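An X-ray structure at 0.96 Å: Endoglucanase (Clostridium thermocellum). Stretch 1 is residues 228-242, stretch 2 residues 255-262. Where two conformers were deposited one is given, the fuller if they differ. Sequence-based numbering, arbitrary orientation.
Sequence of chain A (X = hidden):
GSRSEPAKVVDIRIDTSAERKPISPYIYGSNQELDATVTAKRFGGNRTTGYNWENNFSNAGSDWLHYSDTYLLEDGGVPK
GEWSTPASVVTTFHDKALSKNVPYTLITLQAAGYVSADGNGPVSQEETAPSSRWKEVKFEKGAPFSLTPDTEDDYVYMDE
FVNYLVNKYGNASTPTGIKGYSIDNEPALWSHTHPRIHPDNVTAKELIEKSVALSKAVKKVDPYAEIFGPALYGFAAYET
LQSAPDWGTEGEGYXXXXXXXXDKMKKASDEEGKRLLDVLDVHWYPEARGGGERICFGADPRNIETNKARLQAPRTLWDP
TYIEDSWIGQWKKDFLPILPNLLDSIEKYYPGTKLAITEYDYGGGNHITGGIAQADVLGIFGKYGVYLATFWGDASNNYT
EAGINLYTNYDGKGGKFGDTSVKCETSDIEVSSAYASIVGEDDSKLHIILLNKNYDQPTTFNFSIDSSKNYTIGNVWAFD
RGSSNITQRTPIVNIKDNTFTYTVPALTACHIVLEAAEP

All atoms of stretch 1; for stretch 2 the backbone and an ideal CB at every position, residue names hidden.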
# COMPACT_ATOMS: atom_id res chain seq x y z
N PHE A 228 -4.89 -9.21 -6.46
CA PHE A 228 -3.80 -8.92 -5.53
C PHE A 228 -3.72 -10.04 -4.49
O PHE A 228 -4.75 -10.44 -3.91
CB PHE A 228 -4.13 -7.62 -4.74
CG PHE A 228 -4.04 -6.33 -5.51
CD1 PHE A 228 -4.83 -6.09 -6.63
CD2 PHE A 228 -3.17 -5.33 -5.08
CE1 PHE A 228 -4.77 -4.87 -7.30
CE2 PHE A 228 -3.12 -4.10 -5.74
CZ PHE A 228 -3.92 -3.88 -6.87
N GLY A 229 -2.49 -10.49 -4.20
CA GLY A 229 -2.30 -11.39 -3.09
C GLY A 229 -0.82 -11.56 -2.84
O GLY A 229 0.00 -11.17 -3.69
N PRO A 230 -0.45 -12.11 -1.67
CA PRO A 230 -1.34 -12.68 -0.66
C PRO A 230 -1.71 -11.76 0.50
O PRO A 230 -2.33 -12.24 1.45
CB PRO A 230 -0.57 -13.96 -0.16
CG PRO A 230 0.82 -13.88 -0.79
CD PRO A 230 0.95 -12.46 -1.39
N ALA A 231 -1.32 -10.47 0.43
CA ALA A 231 -1.62 -9.52 1.53
C ALA A 231 -0.95 -10.01 2.83
O ALA A 231 -1.53 -9.99 3.92
CB ALA A 231 -3.11 -9.27 1.71
N LEU A 232 0.32 -10.42 2.69
CA LEU A 232 1.07 -10.98 3.83
C LEU A 232 1.37 -9.93 4.88
O LEU A 232 1.73 -8.77 4.56
CB LEU A 232 2.37 -11.62 3.32
CG LEU A 232 2.21 -12.75 2.34
CD1 LEU A 232 3.59 -13.22 1.89
CD2 LEU A 232 1.42 -13.92 2.93
N TYR A 233 1.32 -10.33 6.16
CA TYR A 233 1.35 -9.34 7.20
C TYR A 233 2.74 -8.71 7.41
O TYR A 233 2.85 -7.57 7.93
CB TYR A 233 0.86 -9.91 8.56
CG TYR A 233 1.91 -10.65 9.36
CD1 TYR A 233 2.68 -9.97 10.29
CD2 TYR A 233 2.10 -12.00 9.19
CE1 TYR A 233 3.66 -10.63 11.05
CE2 TYR A 233 3.07 -12.67 9.93
CZ TYR A 233 3.83 -11.98 10.86
OH TYR A 233 4.80 -12.59 11.64
N GLY A 234 3.79 -9.45 7.11
CA GLY A 234 5.14 -9.01 7.46
C GLY A 234 6.13 -10.11 7.13
O GLY A 234 5.76 -11.17 6.61
N PHE A 235 7.40 -9.82 7.44
CA PHE A 235 8.49 -10.59 6.90
C PHE A 235 8.38 -12.09 7.20
O PHE A 235 8.70 -12.90 6.32
CB PHE A 235 9.83 -10.03 7.42
CG PHE A 235 10.98 -10.65 6.70
CD1 PHE A 235 11.47 -10.08 5.53
CD2 PHE A 235 11.53 -11.88 7.14
CE1 PHE A 235 12.48 -10.69 4.80
CE2 PHE A 235 12.51 -12.51 6.37
CZ PHE A 235 12.96 -11.89 5.22
N ALA A 236 8.02 -12.50 8.42
CA ALA A 236 7.98 -13.94 8.68
C ALA A 236 6.97 -14.67 7.77
O ALA A 236 7.16 -15.85 7.46
CB ALA A 236 7.68 -14.24 10.15
N ALA A 237 5.90 -13.98 7.37
CA ALA A 237 5.00 -14.56 6.39
C ALA A 237 5.62 -14.59 4.98
O ALA A 237 5.42 -15.55 4.23
CB ALA A 237 3.65 -13.83 6.37
N TYR A 238 6.36 -13.52 4.62
CA TYR A 238 7.10 -13.55 3.35
C TYR A 238 8.03 -14.77 3.31
O TYR A 238 8.22 -15.39 2.25
CB TYR A 238 8.02 -12.33 3.16
CG TYR A 238 7.44 -10.94 3.18
CD1 TYR A 238 6.15 -10.60 3.60
CD2 TYR A 238 8.31 -9.89 2.84
CE1 TYR A 238 5.78 -9.28 3.74
CE2 TYR A 238 7.93 -8.57 2.95
CZ TYR A 238 6.67 -8.23 3.41
OH TYR A 238 6.36 -6.92 3.56
N GLU A 239 8.67 -15.06 4.45
CA GLU A 239 9.71 -16.08 4.42
C GLU A 239 9.15 -17.50 4.45
O GLU A 239 9.56 -18.35 3.65
CB GLU A 239 10.72 -15.88 5.56
CG GLU A 239 11.98 -16.68 5.29
CD GLU A 239 13.02 -16.66 6.37
OE1 GLU A 239 12.92 -15.93 7.34
OE2 GLU A 239 14.02 -17.43 6.21
N THR A 240 8.21 -17.78 5.36
CA THR A 240 7.78 -19.15 5.63
C THR A 240 6.25 -19.25 5.81
O THR A 240 5.77 -20.30 6.29
CB THR A 240 8.43 -19.69 6.93
OG1 THR A 240 7.92 -18.93 8.02
CG2 THR A 240 9.95 -19.64 6.88
N LEU A 241 5.50 -18.21 5.45
CA LEU A 241 4.05 -18.22 5.69
C LEU A 241 3.80 -18.51 7.18
O LEU A 241 2.91 -19.24 7.57
CB LEU A 241 3.31 -19.13 4.72
CG LEU A 241 1.79 -18.91 4.63
CD1 LEU A 241 1.46 -17.54 4.03
CD2 LEU A 241 1.17 -20.02 3.78
N GLN A 242 4.60 -17.84 8.04
CA GLN A 242 4.48 -17.99 9.50
C GLN A 242 4.63 -19.47 9.91
O GLN A 242 3.81 -20.05 10.60
CB GLN A 242 3.22 -17.39 10.08
CG GLN A 242 3.24 -17.17 11.57
CD GLN A 242 3.65 -15.83 11.99
OE1 GLN A 242 4.48 -15.19 11.36
NE2 GLN A 242 3.06 -15.36 13.05
N UNK A 255 13.75 -20.33 -1.86
CA UNK A 255 14.48 -19.51 -0.93
C UNK A 255 13.55 -18.92 0.16
O UNK A 255 14.00 -18.64 1.29
CB UNK A 255 15.20 -18.39 -1.69
N UNK A 256 12.31 -18.62 -0.23
CA UNK A 256 11.30 -18.08 0.67
C UNK A 256 9.93 -18.32 0.07
O UNK A 256 9.80 -18.63 -1.16
CB UNK A 256 11.53 -16.59 0.93
N UNK A 257 8.90 -18.17 0.88
CA UNK A 257 7.52 -18.35 0.47
C UNK A 257 7.15 -17.42 -0.69
O UNK A 257 6.38 -17.85 -1.58
CB UNK A 257 6.59 -18.11 1.66
N UNK A 258 7.68 -16.20 -0.74
CA UNK A 258 7.39 -15.33 -1.89
C UNK A 258 7.64 -16.04 -3.20
O UNK A 258 6.83 -15.97 -4.15
CB UNK A 258 8.23 -14.06 -1.83
N UNK A 259 8.79 -16.77 -3.31
CA UNK A 259 9.10 -17.46 -4.58
C UNK A 259 8.12 -18.58 -4.87
O UNK A 259 7.74 -18.79 -6.03
CB UNK A 259 10.52 -18.03 -4.55
N UNK A 260 7.77 -19.36 -3.83
CA UNK A 260 6.78 -20.43 -3.99
C UNK A 260 5.45 -19.85 -4.50
O UNK A 260 4.81 -20.38 -5.43
CB UNK A 260 6.57 -21.17 -2.67
N UNK A 261 5.00 -18.75 -3.86
CA UNK A 261 3.70 -18.18 -4.25
C UNK A 261 3.73 -17.73 -5.69
O UNK A 261 2.83 -18.04 -6.49
CB UNK A 261 3.32 -17.01 -3.34
N UNK A 262 4.79 -17.00 -6.08
CA UNK A 262 4.88 -16.55 -7.47
C UNK A 262 4.93 -17.74 -8.43
O UNK A 262 4.26 -17.73 -9.47
CB UNK A 262 6.11 -15.67 -7.66

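Position 255 lies in the loop before the helix. Its CA-to-CB bond points sideways, and the ideal CB has nothing of stretch 1 within 5.5 Å, so almost any residue would suit. The residue is Arg 255, whose guanidinium bonds elsewhere in the structure; its backbone O is linked to Glu 239 OE2 through a water that donates to both, at 2.8 and 2.9 Å respectively.

Position 256 is the N-cap, where Ser, Thr, Asp or Asn is common. Yet its CB points toward stretch 1, 3.8 Å from both Tyr 238 O and Glu 239 O, with Phe 235 and the CB of Tyr 238 beyond, which would equally suit a large apolar group. It is Trp 256. With chi1 at p, its ring reaches CZ3 to 3.9 Å from Tyr 238 CB and 4.0 Å from Phe 235 CE1, while NE1 makes a weak hydrogen bond to the side chain at 259.

At position 257 the backbone N donates to Glu 239 O at 2.9 Å. The ideal CB points toward stretch 1, a tight 3.2 Å from Tyr 238 O, and ahead lie Pro 230, Leu 232 and Leu 241. A long apolar chain such as Leu, Met or Phe would suit this surface. Phe 257, the residue most covered by stretch 1, lays one ring face under Leu 241, whose CB sits 4.1 Å from the ring centroid, and turns its edge to Leu 232 and Pro 230.

Position 258 donates its N to Tyr 238 O at 3.1 Å. Its CB points sideways, so a branched or flexible aliphatic chain could bend back to the apolar atoms of Tyr 238 and Leu 232. Ile 258 does so: CG1 lies 3.8 Å from Tyr 238 CB and CD1 3.9 Å from Leu 232 CD1.

Positions 259 and 260 meet nothing of stretch 1, so many residues would suit. They are Asp 259, whose OD1 accepts the weak bond from Trp 256 NE1 at 3.3 Å, and Tyr 260, whose OH bonds elsewhere.

Position 261, one helical turn after 257, points toward stretch 1 again, with its ideal CB 4.7 Å from Pro 230 CG. A flat aromatic would suit the proline, though Leu or Met could also pack there. Tyr 261 places its ring face against Pro 230 CG, 3.5 Å from the centroid, a CH-pi contact. Its OH comes 3.2 Å from Gly 229 C; a CB on that glycine would clash with this OH.

Position 262 is out of reach of stretch 1, which therefore sets no preference; it is Leu 262.

Stretch 2 255-262: RWFIDYYL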
# COMPACT_ATOMS: atom_id res chain seq x y z
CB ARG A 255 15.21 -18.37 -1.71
CG ARG A 255 16.32 -17.68 -0.95
CD ARG A 255 17.10 -16.77 -1.85
NE ARG A 255 16.39 -15.51 -2.20
CZ ARG A 255 16.62 -14.30 -1.71
NH1 ARG A 255 17.51 -14.11 -0.73
NH2 ARG A 255 15.99 -13.27 -2.24
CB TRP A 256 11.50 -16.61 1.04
CG TRP A 256 11.59 -15.58 -0.03
CD1 TRP A 256 11.82 -15.74 -1.39
CD2 TRP A 256 11.54 -14.16 0.19
NE1 TRP A 256 11.94 -14.50 -2.00
CE2 TRP A 256 11.76 -13.53 -1.05
CE3 TRP A 256 11.35 -13.38 1.34
CZ2 TRP A 256 11.81 -12.14 -1.17
CZ3 TRP A 256 11.41 -12.02 1.22
CH2 TRP A 256 11.63 -11.41 -0.03
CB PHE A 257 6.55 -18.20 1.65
CG PHE A 257 5.13 -18.33 1.21
CD1 PHE A 257 4.57 -19.56 0.94
CD2 PHE A 257 4.36 -17.17 1.03
CE1 PHE A 257 3.27 -19.66 0.43
CE2 PHE A 257 3.06 -17.26 0.53
CZ PHE A 257 2.51 -18.51 0.23
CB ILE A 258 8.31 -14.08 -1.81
CG1 ILE A 258 7.99 -13.21 -0.57
CG2 ILE A 258 8.25 -13.28 -3.10
CD1 ILE A 258 6.61 -12.58 -0.56
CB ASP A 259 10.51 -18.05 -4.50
CG ASP A 259 11.60 -16.97 -4.54
OD1 ASP A 259 11.31 -15.83 -4.95
OD2 ASP A 259 12.76 -17.35 -4.20
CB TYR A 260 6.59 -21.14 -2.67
CG TYR A 260 5.47 -22.17 -2.65
CD1 TYR A 260 5.73 -23.52 -2.87
CD2 TYR A 260 4.18 -21.79 -2.32
CE1 TYR A 260 4.73 -24.47 -2.79
CE2 TYR A 260 3.15 -22.74 -2.24
CZ TYR A 260 3.45 -24.08 -2.46
OH TYR A 260 2.41 -25.00 -2.30
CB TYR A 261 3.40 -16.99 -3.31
CG TYR A 261 2.08 -16.36 -3.54
CD1 TYR A 261 0.91 -16.95 -3.07
CD2 TYR A 261 1.96 -15.14 -4.22
CE1 TYR A 261 -0.34 -16.38 -3.24
CE2 TYR A 261 0.70 -14.55 -4.39
CZ TYR A 261 -0.42 -15.13 -3.88
OH TYR A 261 -1.62 -14.46 -4.02
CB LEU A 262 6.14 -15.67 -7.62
CG LEU A 262 6.04 -14.31 -6.94
CD1 LEU A 262 7.44 -13.73 -6.81
CD2 LEU A 262 5.11 -13.36 -7.71
O HOH W 1 14.01 -19.35 4.03
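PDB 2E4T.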